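Local coordinates for uncharacterized protein (Bacteroides uniformis, PDB 4Q53) that is of unknown function but adopts a cystatin-like fold of the NTF2 clan, a curved mixed beta sheet packed against helices, at residues Leu30-Lys35 / Gly46-Phe51; Asp26-Ile31 / His101-Asp106; Val57-Val62 / Ile77-Asn82; Arg68-Phe73 / Phe91-Asn96. All coordinates share one frame; numbering follows the deposited sequence. Where two conformers were deposited one is given.

The contacts sample one curved mixed sheet and its helix. Contacts 1 and 2 share Leu30 and Ile31 on strand 28-32, their centres about 8 Å apart: one follows the strand to helix 41-54, the other to its parallel neighbour, strand 97-107. Phe51 CE2 of contact 1 lies 3.8 Å from Leu78 CD2 of contact 3, joining the helix to the hairpin that follows it. Contacts 3 and 4 both use strand 71-80, their centres about 25 Å apart. Arg92 of contact 4 is weakly hydrogen-bonded to Lys27 O and packs on His101 of contact 2. Triethylene glycol, probably from crystallisation, is bound near the side chains of His101 (about 4 Å) and Ser71 (about 3 Å).

Contact 1. Residues Leu30-Lys35 / Gly46-Phe51; sequences LIIQNK and GTMAAF
Leu30 and Ile32 of strand 28-32 meet Thr47, Met48 and Phe51 of helix 41-54 in the helix-on-sheet packing of the cystatin-like fold. Over these short segments the strand and helix axes run 21° from parallel and 11.0 Å apart, a spacing that side chains alone bridge, since no hydrogen bond crosses. Aliphatic contact comes first. Leu30 and Thr47 approach tip to tip, CD1 of Leu30 lying 3.6 Å from CG2 of Thr47. Thr47 CG2 also receives Ile32 CD1 at 3.7 Å, although here the two side chains slide past each other in opposite directions. Thr47 CG2 stands anti to its backbone N, whereas OG1, beside the N, is hydrogen-bonded to Thr43 O one helical turn back; the polar atom is thus satisfied within the helix while the methyl serves the core.

The second kind of contact involves selenium and an aromatic ring. The bent chain of selenomethionine Met48 brings SE to 4.1 Å from Ile32 CD1. Phe51, edge-to-face with Phe85 and stacked with His55, meets the other branch of Ile32 obliquely: Ile32 CG2 lies 3.9 Å from Phe51 CD1 and 4.0 Å from Phe51 CE1.

Contact 2. Residues Asp26-Ile31 / His101-Asp106; sequences DKVDLI and HQIRID
Asp29 and His101 lie side by side and point the same way, carboxylate and imidazole planes 69° apart, on a face of the sheet that also carries Gln102, Ile31 and Arg104. Asp29 OD2 stays 3.8 Å from His101 NE2; its close partner is a water, which donates to it at 2.6 Å and accepts from Gln102 NE2 at 2.8 Å. The other carboxylate oxygen, OD1, is hydrogen-bonded to His38. Gln102, extended beyond a CG anti to its backbone N (chi1 -179°), is crossed obliquely by Ile31, whose CD1 rests 3.7 Å from Gln102 CD. An alanine in place of Gln102 would probably leave the water without its amide donor and open a gap beside Ile31 CD1.

On the reverse face Leu30 and Ile103 also run side by side, Leu30 CD2 meeting Ile103 CB at 3.7 Å. Between the two faces the parallel backbones are joined by four bonds of 2.9 Å: Asp29 N to His101 O, Ile103 N to Asp29 O, Ile31 N to Ile103 O and Ile105 N to Ile31 O. Strand 35-40 flanks the pair beyond strand 28-32, while helix 41-54 packs over Val28, Leu30 and Ile105, leaving the Asp29 and Gln102 side on the other face of the sheet.

Contact 3. Residues Val57-Val62 / Ile77-Asn82; sequences VGSFNV and ILMTAN
Gly58 and Ser59 both face Met79 in a classic beta bulge, where the antiparallel strands of hairpin 57-67/71-80 shift register by one residue. Gly58 N, at 2.8 Å, and Ser59 N, at 3.2 Å, donate to Met79 O from the same face of its carbonyl plane. Regular pairing then resumes, with Met79 N bonded to Ser59 O and a reciprocal pair between Asn61 and Ile77.

On the inner face, Leu78 is crossed at about a right angle by both Val57 and Phe60. Its CD1 branch does the touching, lying 3.7 Å from Val57 CG1 and 3.8 Å from Phe60 CB. Phe60 CG stands anti to the backbone N (chi1 -178°), and the ring's CD1 comes 3.4 Å from Ile77 O, while Leu78 N lies in the ring plane at its edge. Phe12 meets this ring and Ile9 touches the side chain. An alanine in place of Phe60 would probably open a gap beside Ile77 and take from Phe12 the ring it meets here.

On the opposite face, in the conformer described, Ser59 OG sits 3.4 Å from CB of selenomethionine Met79. A water binds Ser59 OG, accepts from Asn61 ND2 and donates to Ile77 O, each at 2.8 Å. The Val57, Phe60 and Leu78 face is thus mainly apolar, whereas on the other, mixed face a water joins the two strands through polar groups.

Contact 4. Residues Arg68-Phe73 / Phe91-Asn96; sequences RDESGF and FRKVQN
Lys93 grips the turn before strand 71-80 at two points. Its ammonium NZ donates to Asp69 O at 2.9 Å, in the carbonyl plane and on a lone pair, while its backbone N donates to Glu70 O, also at 2.9 Å but from 55° out of that carbonyl's plane. The side chain leaves with CG anti to the backbone N (chi1 -177°) and bends at chi3, and its CE comes 3.1 Å from Asp69 O. Glu70 crosses it, OE1 lying 3.7 Å from Lys93 CB. Asp69 OD1 is 5.1 Å from Lys93 NZ, and Glu70 OE2 is similarly placed without contact, near enough that both carboxylates would probably favour the positive charge without direct pairing.

Further along, Gly72 and Phe91 form a hydrogen-bonded pair, Gly72 N to Phe91 O at 3.0 Å and Phe91 N to Gly72 O at 2.8 Å. Gly72 O also lies in the plane of the Phe91 ring, at its edge, 3.7 Å from Phe91 CD1.

Outside this shell, Tyr98 OH is hydrogen-bonded to Arg68 O and weakly to Lys93 NZ, and Ile100 and Val4 pack on Phe91. Ser71 OG is hydrogen-bonded to a triethylene glycol, probably from the crystallisation liquor. The whole is an antiparallel strand pairing at one end of the curved sheet of the cystatin-like fold, where strand 91-94 lies between strands 71-80 and 97-107.

Contact 1. Residues Leu30-Lys35 / Gly46-Phe51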
loop_
_atom_site.group_PDB
_atom_site.type_symbol
_atom_site.label_atom_id
_atom_site.label_comp_id
_atom_site.label_asym_id
_atom_site.label_seq_id
_atom_site.Cartn_x
_atom_site.Cartn_y
_atom_site.Cartn_z
ATOM N N LEU A 30 -3.546 -8.461 -1.872
ATOM C CA LEU A 30 -3.043 -7.528 -2.862
ATOM C C LEU A 30 -3.855 -7.668 -4.128
ATOM O O LEU A 30 -4.176 -8.786 -4.537
ATOM C CB LEU A 30 -1.565 -7.811 -3.156
ATOM C CG LEU A 30 -0.651 -7.755 -1.933
ATOM C CD1 LEU A 30 0.737 -8.251 -2.288
ATOM C CD2 LEU A 30 -0.602 -6.347 -1.366
ATOM N N ILE A 31 -4.205 -6.537 -4.729
ATOM C CA ILE A 31 -4.838 -6.562 -6.047
ATOM C C ILE A 31 -4.103 -5.524 -6.870
ATOM O O ILE A 31 -4.323 -4.334 -6.704
ATOM C CB ILE A 31 -6.352 -6.265 -6.016
ATOM C CG1 ILE A 31 -7.088 -7.139 -5.008
ATOM C CG2 ILE A 31 -6.943 -6.510 -7.390
ATOM C CD1 ILE A 31 -7.235 -6.529 -3.652
ATOM N N ILE A 32 -3.217 -5.974 -7.751
ATOM C CA ILE A 32 -2.317 -5.098 -8.469
ATOM C C ILE A 32 -2.559 -5.324 -9.932
ATOM O O ILE A 32 -2.314 -6.417 -10.428
ATOM C CB ILE A 32 -0.852 -5.388 -8.117
ATOM C CG1 ILE A 32 -0.628 -5.247 -6.603
ATOM C CG2 ILE A 32 0.058 -4.478 -8.889
ATOM C CD1 ILE A 32 0.768 -5.481 -6.151
ATOM N N GLN A 33 -3.036 -4.311 -10.646
ATOM C CA GLN A 33 -3.416 -4.503 -12.048
ATOM C C GLN A 33 -4.333 -5.710 -12.225
ATOM O O GLN A 33 -4.155 -6.530 -13.123
ATOM C CB GLN A 33 -2.183 -4.644 -12.947
ATOM C CG GLN A 33 -1.459 -3.346 -13.206
ATOM C CD GLN A 33 -2.410 -2.229 -13.561
ATOM O OE1 GLN A 33 -2.790 -1.439 -12.697
ATOM N NE2 GLN A 33 -2.845 -2.179 -14.826
ATOM N N ASN A 34 -5.312 -5.809 -11.342
ATOM C CA ASN A 34 -6.319 -6.864 -11.400
ATOM C C ASN A 34 -5.795 -8.258 -11.129
ATOM O O ASN A 34 -6.531 -9.215 -11.296
ATOM C CB ASN A 34 -7.120 -6.838 -12.709
ATOM C CG ASN A 34 -8.141 -5.718 -12.745
ATOM O OD1 ASN A 34 -8.629 -5.264 -11.721
ATOM N ND2 ASN A 34 -8.463 -5.272 -13.931
ATOM N N LYS A 35 -4.552 -8.371 -10.674
ATOM C CA LYS A 35 -4.022 -9.646 -10.206
ATOM C C LYS A 35 -4.153 -9.705 -8.689
ATOM O O LYS A 35 -3.534 -8.902 -7.973
ATOM C CB LYS A 35 -2.555 -9.789 -10.614
ATOM C CG LYS A 35 -2.331 -9.834 -12.123
ATOM C CD LYS A 35 -2.866 -11.156 -12.699
ATOM C CE LYS A 35 -2.533 -11.352 -14.175
ATOM N NZ LYS A 35 -2.906 -12.730 -14.614
ATOM N N GLY A 46 7.593 -8.900 -0.620
ATOM C CA GLY A 46 8.276 -9.249 -1.855
ATOM C C GLY A 46 7.560 -8.748 -3.094
ATOM O O GLY A 46 8.177 -8.252 -4.048
ATOM N N THR A 47 6.240 -8.861 -3.083
ATOM C CA THR A 47 5.437 -8.366 -4.187
ATOM C C THR A 47 5.571 -6.835 -4.301
ATOM O O THR A 47 5.717 -6.293 -5.391
ATOM C CB THR A 47 3.971 -8.751 -3.972
ATOM O OG1 THR A 47 3.869 -10.174 -3.946
ATOM C CG2 THR A 47 3.080 -8.201 -5.068
HETATM N N MSE A 48 5.514 -6.141 -3.172
HETATM C CA MSE A 48 5.655 -4.686 -3.189
HETATM C C MSE A 48 7.073 -4.270 -3.599
HETATM O O MSE A 48 7.243 -3.271 -4.289
HETATM C CB MSE A 48 5.204 -4.071 -1.855
HETATM C CG MSE A 48 3.679 -4.142 -1.638
HETATM SE SE MSE A 48 2.646 -3.406 -3.112
HETATM C CE MSE A 48 3.499 -1.662 -3.255
ATOM N N ALA A 49 8.088 -5.038 -3.193
ATOM C CA ALA A 49 9.456 -4.747 -3.606
ATOM C C ALA A 49 9.550 -4.813 -5.127
ATOM O O ALA A 49 10.142 -3.942 -5.767
ATOM C CB ALA A 49 10.459 -5.729 -2.969
ATOM N N ALA A 50 8.966 -5.854 -5.710
ATOM C CA ALA A 50 8.996 -5.996 -7.164
ATOM C C ALA A 50 8.217 -4.843 -7.810
ATOM O O ALA A 50 8.630 -4.291 -8.831
ATOM C CB ALA A 50 8.414 -7.330 -7.591
ATOM N N PHE A 51 7.090 -4.472 -7.223
ATOM C CA PHE A 51 6.303 -3.402 -7.811
ATOM C C PHE A 51 7.094 -2.099 -7.832
ATOM O O PHE A 51 7.174 -1.437 -8.861
ATOM C CB PHE A 51 4.973 -3.182 -7.086
ATOM C CG PHE A 51 4.137 -2.111 -7.731
ATOM C CD1 PHE A 51 3.324 -2.407 -8.816
ATOM C CD2 PHE A 51 4.217 -0.795 -7.294
ATOM C CE1 PHE A 51 2.586 -1.416 -9.437
ATOM C CE2 PHE A 51 3.498 0.194 -7.925
ATOM C CZ PHE A 51 2.676 -0.120 -8.990
#

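Contact 2. Residues Asp26-Ile31 / His101-Asp106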
loop_
_atom_site.group_PDB
_atom_site.type_symbol
_atom_site.label_atom_id
_atom_site.label_comp_id
_atom_site.label_asym_id
_atom_site.label_seq_id
_atom_site.Cartn_x
_atom_site.Cartn_y
_atom_site.Cartn_z
ATOM N N ASP A 26 -0.325 -9.754 8.993
ATOM C CA ASP A 26 0.271 -11.058 8.777
ATOM C C ASP A 26 -0.249 -11.714 7.503
ATOM O O ASP A 26 0.409 -12.587 6.938
ATOM C CB ASP A 26 0.051 -11.944 9.999
ATOM C CG ASP A 26 0.888 -11.507 11.201
ATOM O OD1 ASP A 26 1.972 -10.911 11.008
ATOM O OD2 ASP A 26 0.468 -11.766 12.345
ATOM N N LYS A 27 -1.440 -11.299 7.091
ATOM C CA LYS A 27 -2.046 -11.698 5.827
ATOM C C LYS A 27 -2.513 -10.430 5.134
ATOM O O LYS A 27 -3.168 -9.597 5.753
ATOM C CB LYS A 27 -3.250 -12.615 6.055
ATOM C CG LYS A 27 -2.922 -13.959 6.700
ATOM C CD LYS A 27 -2.181 -14.880 5.740
ATOM C CE LYS A 27 -1.980 -16.266 6.340
ATOM N NZ LYS A 27 -1.213 -17.155 5.417
ATOM N N VAL A 28 -2.167 -10.284 3.865
ATOM C CA VAL A 28 -2.503 -9.100 3.097
ATOM C C VAL A 28 -3.068 -9.525 1.764
ATOM O O VAL A 28 -2.455 -10.317 1.045
ATOM C CB VAL A 28 -1.268 -8.217 2.846
ATOM C CG1 VAL A 28 -1.658 -6.960 2.097
ATOM C CG2 VAL A 28 -0.581 -7.871 4.158
ATOM N N ASP A 29 -4.227 -8.982 1.434
ATOM C CA ASP A 29 -4.767 -9.131 0.093
ATOM C C ASP A 29 -4.203 -8.044 -0.799
ATOM O O ASP A 29 -4.371 -6.858 -0.517
ATOM C CB ASP A 29 -6.286 -9.067 0.136
ATOM C CG ASP A 29 -6.874 -10.228 0.881
ATOM O OD1 ASP A 29 -6.447 -11.364 0.607
ATOM O OD2 ASP A 29 -7.740 -10.009 1.747
ATOM N N LEU A 30 -3.546 -8.461 -1.872
ATOM C CA LEU A 30 -3.043 -7.528 -2.862
ATOM C C LEU A 30 -3.855 -7.668 -4.128
ATOM O O LEU A 30 -4.176 -8.786 -4.537
ATOM C CB LEU A 30 -1.565 -7.811 -3.156
ATOM C CG LEU A 30 -0.651 -7.755 -1.933
ATOM C CD1 LEU A 30 0.737 -8.251 -2.288
ATOM C CD2 LEU A 30 -0.602 -6.347 -1.366
ATOM N N ILE A 31 -4.205 -6.537 -4.729
ATOM C CA ILE A 31 -4.838 -6.562 -6.047
ATOM C C ILE A 31 -4.103 -5.524 -6.870
ATOM O O ILE A 31 -4.323 -4.334 -6.704
ATOM C CB ILE A 31 -6.352 -6.265 -6.016
ATOM C CG1 ILE A 31 -7.088 -7.139 -5.008
ATOM C CG2 ILE A 31 -6.943 -6.510 -7.390
ATOM C CD1 ILE A 31 -7.235 -6.529 -3.652
ATOM N N HIS A 101 -4.335 -4.608 5.673
ATOM C CA HIS A 101 -4.996 -5.857 5.343
ATOM C C HIS A 101 -5.243 -6.008 3.830
ATOM O O HIS A 101 -5.369 -7.123 3.326
ATOM C CB HIS A 101 -6.322 -5.914 6.096
ATOM C CG HIS A 101 -7.179 -7.078 5.732
ATOM N ND1 HIS A 101 -6.780 -8.385 5.913
ATOM C CD2 HIS A 101 -8.420 -7.132 5.196
ATOM C CE1 HIS A 101 -7.742 -9.194 5.504
ATOM N NE2 HIS A 101 -8.747 -8.458 5.064
ATOM N N GLN A 102 -5.329 -4.892 3.113
ATOM C CA GLN A 102 -5.528 -4.928 1.657
ATOM C C GLN A 102 -4.842 -3.741 1.003
ATOM O O GLN A 102 -4.930 -2.610 1.509
ATOM C CB GLN A 102 -7.026 -4.943 1.291
ATOM C CG GLN A 102 -7.320 -5.010 -0.211
ATOM C CD GLN A 102 -8.796 -5.216 -0.512
ATOM O OE1 GLN A 102 -9.392 -4.456 -1.250
ATOM N NE2 GLN A 102 -9.372 -6.284 0.026
ATOM N N ILE A 103 -4.171 -4.009 -0.118
ATOM C CA ILE A 103 -3.632 -2.973 -0.989
ATOM C C ILE A 103 -4.174 -3.223 -2.383
ATOM O O ILE A 103 -3.985 -4.314 -2.932
ATOM C CB ILE A 103 -2.088 -3.002 -1.056
ATOM C CG1 ILE A 103 -1.492 -2.879 0.352
ATOM C CG2 ILE A 103 -1.567 -1.931 -1.998
ATOM C CD1 ILE A 103 0.015 -2.948 0.402
ATOM N N ARG A 104 -4.814 -2.213 -2.954
ATOM C CA ARG A 104 -5.250 -2.226 -4.338
ATOM C C ARG A 104 -4.456 -1.171 -5.080
ATOM O O ARG A 104 -4.341 -0.036 -4.617
ATOM C CB ARG A 104 -6.747 -1.935 -4.447
ATOM C CG ARG A 104 -7.277 -1.969 -5.865
ATOM C CD ARG A 104 -8.775 -1.631 -5.985
ATOM N NE ARG A 104 -9.043 -1.174 -7.351
ATOM C CZ ARG A 104 -9.132 0.105 -7.738
ATOM N NH1 ARG A 104 -9.056 1.117 -6.867
ATOM N NH2 ARG A 104 -9.318 0.378 -9.015
ATOM N N ILE A 105 -3.938 -1.542 -6.246
ATOM C CA ILE A 105 -3.173 -0.633 -7.088
ATOM C C ILE A 105 -3.722 -0.802 -8.500
ATOM O O ILE A 105 -3.717 -1.902 -9.053
ATOM C CB ILE A 105 -1.667 -0.969 -7.063
ATOM C CG1 ILE A 105 -1.125 -0.826 -5.639
ATOM C CG2 ILE A 105 -0.906 -0.077 -8.061
ATOM C CD1 ILE A 105 0.332 -1.184 -5.481
ATOM N N ASP A 106 -4.212 0.284 -9.076
ATOM C CA ASP A 106 -4.827 0.230 -10.389
ATOM C C ASP A 106 -4.349 1.352 -11.283
ATOM O O ASP A 106 -4.390 2.524 -10.906
ATOM C CB ASP A 106 -6.318 0.255 -10.322
ATOM C CG ASP A 106 -6.898 -0.254 -11.615
ATOM O OD1 ASP A 106 -6.797 -1.491 -11.857
ATOM O OD2 ASP A 106 -7.354 0.565 -12.433
HETATM O O HOH W 1 -9.037 -7.821 2.305
#

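Contact 3. Residues Val57-Val62 / Ile77-Asn82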
loop_
_atom_site.group_PDB
_atom_site.type_symbol
_atom_site.label_atom_id
_atom_site.label_comp_id
_atom_site.label_asym_id
_atom_site.label_seq_id
_atom_site.Cartn_x
_atom_site.Cartn_y
_atom_site.Cartn_z
ATOM N N VAL A 57 8.992 5.341 -8.126
ATOM C CA VAL A 57 8.044 6.319 -7.629
ATOM C C VAL A 57 8.580 7.748 -7.702
ATOM O O VAL A 57 9.696 8.035 -7.250
ATOM C CB VAL A 57 7.603 5.989 -6.190
ATOM C CG1 VAL A 57 6.712 7.099 -5.643
ATOM C CG2 VAL A 57 6.874 4.640 -6.158
ATOM N N GLY A 58 7.777 8.629 -8.295
ATOM C CA GLY A 58 8.016 10.059 -8.280
ATOM C C GLY A 58 7.266 10.792 -7.187
ATOM O O GLY A 58 7.803 11.717 -6.587
ATOM N N SER A 59 6.017 10.411 -6.932
ATOM C CA SER A 59 5.233 11.058 -5.888
ATOM C C SER A 59 4.096 10.155 -5.454
ATOM O O SER A 59 3.665 9.260 -6.202
ATOM C CB SER A 59 4.680 12.408 -6.371
ATOM O OG SER A 59 3.706 12.255 -7.398
ATOM N N PHE A 60 3.608 10.393 -4.241
ATOM C CA PHE A 60 2.377 9.781 -3.753
ATOM C C PHE A 60 1.622 10.862 -3.012
ATOM O O PHE A 60 2.144 11.469 -2.085
ATOM C CB PHE A 60 2.659 8.589 -2.842
ATOM C CG PHE A 60 1.423 7.901 -2.348
ATOM C CD1 PHE A 60 0.492 7.407 -3.237
ATOM C CD2 PHE A 60 1.194 7.757 -0.999
ATOM C CE1 PHE A 60 -0.658 6.768 -2.789
ATOM C CE2 PHE A 60 0.058 7.123 -0.550
ATOM C CZ PHE A 60 -0.873 6.635 -1.452
ATOM N N ASN A 61 0.398 11.104 -3.445
ATOM C CA ASN A 61 -0.438 12.118 -2.835
ATOM C C ASN A 61 -1.773 11.533 -2.444
ATOM O O ASN A 61 -2.507 11.008 -3.288
ATOM C CB ASN A 61 -0.643 13.288 -3.786
ATOM C CG ASN A 61 0.632 14.094 -3.994
ATOM O OD1 ASN A 61 0.984 14.944 -3.176
ATOM N ND2 ASN A 61 1.337 13.819 -5.080
ATOM N N VAL A 62 -2.085 11.657 -1.165
ATOM C CA VAL A 62 -3.324 11.154 -0.600
ATOM C C VAL A 62 -4.427 12.181 -0.800
ATOM O O VAL A 62 -4.192 13.378 -0.668
ATOM C CB VAL A 62 -3.133 10.851 0.888
ATOM C CG1 VAL A 62 -4.429 10.422 1.561
ATOM C CG2 VAL A 62 -2.068 9.773 1.068
ATOM N N ILE A 77 -2.949 8.850 -5.144
ATOM C CA ILE A 77 -2.412 8.680 -6.482
ATOM C C ILE A 77 -0.898 8.560 -6.425
ATOM O O ILE A 77 -0.199 9.422 -5.876
ATOM C CB ILE A 77 -2.777 9.864 -7.412
ATOM C CG1 ILE A 77 -4.284 10.037 -7.546
ATOM C CG2 ILE A 77 -2.160 9.706 -8.787
ATOM C CD1 ILE A 77 -4.948 9.051 -8.412
ATOM N N LEU A 78 -0.404 7.479 -7.026
ATOM C CA LEU A 78 1.019 7.181 -7.106
ATOM C C LEU A 78 1.510 7.458 -8.514
ATOM O O LEU A 78 1.069 6.814 -9.457
ATOM C CB LEU A 78 1.248 5.710 -6.752
ATOM C CG LEU A 78 2.689 5.235 -6.595
ATOM C CD1 LEU A 78 3.297 5.792 -5.314
ATOM C CD2 LEU A 78 2.744 3.730 -6.611
HETATM N N MSE A 79 2.404 8.437 -8.647
HETATM C CA MSE A 79 2.982 8.739 -9.940
HETATM C C MSE A 79 4.350 8.085 -10.019
HETATM O O MSE A 79 5.155 8.185 -9.089
HETATM C CB MSE A 79 3.082 10.242 -10.128
HETATM C CG MSE A 79 1.722 10.925 -10.252
HETATM SE SE MSE A 79 1.887 12.850 -10.536
HETATM C CE MSE A 79 2.995 12.783 -12.131
ATOM N N THR A 80 4.584 7.370 -11.115
ATOM C CA THR A 80 5.846 6.647 -11.280
ATOM C C THR A 80 6.405 6.831 -12.675
ATOM O O THR A 80 5.735 7.367 -13.556
ATOM C CB THR A 80 5.738 5.114 -10.988
ATOM O OG1 THR A 80 5.359 4.406 -12.174
ATOM C CG2 THR A 80 4.765 4.810 -9.852
ATOM N N ALA A 81 7.642 6.380 -12.860
ATOM C CA ALA A 81 8.299 6.439 -14.159
ATOM C C ALA A 81 7.730 5.404 -15.136
ATOM O O ALA A 81 8.096 5.402 -16.311
ATOM C CB ALA A 81 9.816 6.252 -13.993
ATOM N N ASN A 82 6.834 4.538 -14.654
ATOM C CA ASN A 82 6.224 3.488 -15.478
ATOM C C ASN A 82 4.716 3.394 -15.182
ATOM O O ASN A 82 4.200 2.346 -14.809
ATOM C CB ASN A 82 6.947 2.157 -15.221
ATOM C CG ASN A 82 6.482 1.023 -16.131
ATOM O OD1 ASN A 82 5.904 1.234 -17.203
ATOM N ND2 ASN A 82 6.735 -0.206 -15.690
HETATM O O HOH W 2 0.988 11.755 -6.933
#

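Contact 4. Residues Arg68-Phe73 / Phe91-Asn96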
loop_
_atom_site.group_PDB
_atom_site.type_symbol
_atom_site.label_atom_id
_atom_site.label_comp_id
_atom_site.label_asym_id
_atom_site.label_seq_id
_atom_site.Cartn_x
_atom_site.Cartn_y
_atom_site.Cartn_z
ATOM N N ARG A 68 -11.825 4.376 11.955
ATOM C CA ARG A 68 -12.741 4.135 13.038
ATOM C C ARG A 68 -11.959 3.271 14.010
ATOM O O ARG A 68 -10.770 3.022 13.809
ATOM C CB ARG A 68 -13.993 3.425 12.539
ATOM C CG ARG A 68 -14.819 4.250 11.573
ATOM N N ASP A 69 -12.613 2.801 15.060
ATOM C CA ASP A 69 -11.886 2.077 16.096
ATOM C C ASP A 69 -11.190 0.824 15.575
ATOM O O ASP A 69 -10.066 0.535 15.995
ATOM C CB ASP A 69 -12.795 1.762 17.290
ATOM C CG ASP A 69 -12.731 2.839 18.370
ATOM O OD1 ASP A 69 -12.320 3.984 18.062
ATOM O OD2 ASP A 69 -13.083 2.542 19.531
ATOM N N GLU A 70 -11.813 0.120 14.630
ATOM C CA GLU A 70 -11.280 -1.175 14.184
ATOM C C GLU A 70 -10.776 -1.234 12.742
ATOM O O GLU A 70 -10.274 -2.264 12.305
ATOM C CB GLU A 70 -12.318 -2.274 14.403
ATOM C CG GLU A 70 -12.792 -2.388 15.853
ATOM C CD GLU A 70 -11.647 -2.503 16.847
ATOM O OE1 GLU A 70 -10.724 -3.305 16.601
ATOM O OE2 GLU A 70 -11.666 -1.784 17.873
ATOM N N SER A 71 -10.872 -0.135 12.002
ATOM C CA SER A 71 -10.434 -0.151 10.614
ATOM C C SER A 71 -10.086 1.242 10.158
ATOM O O SER A 71 -10.383 2.211 10.849
ATOM C CB SER A 71 -11.529 -0.710 9.722
ATOM O OG SER A 71 -12.711 0.062 9.836
ATOM N N GLY A 72 -9.463 1.338 8.984
ATOM C CA GLY A 72 -9.146 2.620 8.392
ATOM C C GLY A 72 -8.763 2.472 6.937
ATOM O O GLY A 72 -8.661 1.357 6.443
ATOM N N PHE A 73 -8.589 3.587 6.249
ATOM C CA PHE A 73 -8.286 3.560 4.833
ATOM C C PHE A 73 -7.462 4.782 4.441
ATOM O O PHE A 73 -7.568 5.846 5.068
ATOM C CB PHE A 73 -9.584 3.516 3.994
ATOM C CG PHE A 73 -10.410 4.770 4.091
ATOM C CD1 PHE A 73 -11.339 4.930 5.105
ATOM C CD2 PHE A 73 -10.247 5.798 3.176
ATOM C CE1 PHE A 73 -12.091 6.090 5.203
ATOM C CE2 PHE A 73 -10.992 6.948 3.276
ATOM C CZ PHE A 73 -11.907 7.095 4.286
ATOM N N PHE A 91 -6.919 -0.808 6.304
ATOM C CA PHE A 91 -6.292 -1.208 7.556
ATOM C C PHE A 91 -7.291 -1.860 8.486
ATOM O O PHE A 91 -8.471 -1.496 8.506
ATOM C CB PHE A 91 -5.757 0.026 8.294
ATOM C CG PHE A 91 -4.677 0.763 7.557
ATOM C CD1 PHE A 91 -4.981 1.614 6.513
ATOM C CD2 PHE A 91 -3.353 0.614 7.926
ATOM C CE1 PHE A 91 -3.983 2.303 5.845
ATOM C CE2 PHE A 91 -2.354 1.307 7.273
ATOM C CZ PHE A 91 -2.669 2.157 6.228
ATOM N N ARG A 92 -6.794 -2.798 9.282
ATOM C CA ARG A 92 -7.566 -3.400 10.357
ATOM C C ARG A 92 -6.786 -3.251 11.662
ATOM O O ARG A 92 -5.563 -3.313 11.660
ATOM C CB ARG A 92 -7.807 -4.887 10.063
ATOM C CG ARG A 92 -6.532 -5.718 9.980
ATOM C CD ARG A 92 -6.795 -7.135 9.468
ATOM N NE ARG A 92 -5.765 -8.089 9.882
ATOM C CZ ARG A 92 -4.650 -8.366 9.207
ATOM N NH1 ARG A 92 -4.374 -7.770 8.059
ATOM N NH2 ARG A 92 -3.799 -9.255 9.692
ATOM N N LYS A 93 -7.479 -3.064 12.779
ATOM C CA LYS A 93 -6.769 -2.979 14.050
ATOM C C LYS A 93 -6.526 -4.383 14.584
ATOM O O LYS A 93 -7.463 -5.164 14.720
ATOM C CB LYS A 93 -7.532 -2.133 15.059
ATOM C CG LYS A 93 -6.783 -1.960 16.382
ATOM C CD LYS A 93 -7.467 -0.972 17.305
ATOM C CE LYS A 93 -7.115 0.450 16.938
ATOM N NZ LYS A 93 -7.920 1.426 17.717
ATOM N N VAL A 94 -5.255 -4.679 14.850
ATOM C CA VAL A 94 -4.809 -5.963 15.390
ATOM C C VAL A 94 -3.803 -5.682 16.510
ATOM O O VAL A 94 -2.797 -4.991 16.305
ATOM C CB VAL A 94 -4.121 -6.826 14.302
ATOM C CG1 VAL A 94 -3.562 -8.120 14.898
ATOM C CG2 VAL A 94 -5.088 -7.108 13.147
ATOM N N GLN A 95 -4.079 -6.231 17.689
ATOM C CA GLN A 95 -3.251 -5.994 18.868
ATOM C C GLN A 95 -3.035 -4.500 19.084
ATOM O O GLN A 95 -1.909 -4.047 19.296
ATOM C CB GLN A 95 -1.905 -6.712 18.745
ATOM C CG GLN A 95 -2.021 -8.222 18.571
ATOM C CD GLN A 95 -2.817 -8.886 19.680
ATOM O OE1 GLN A 95 -3.649 -9.756 19.423
ATOM N NE2 GLN A 95 -2.561 -8.483 20.921
ATOM N N ASN A 96 -4.125 -3.742 18.998
ATOM C CA ASN A 96 -4.101 -2.299 19.239
ATOM C C ASN A 96 -3.278 -1.468 18.246
ATOM O O ASN A 96 -2.956 -0.309 18.522
ATOM C CB ASN A 96 -3.626 -2.017 20.666
#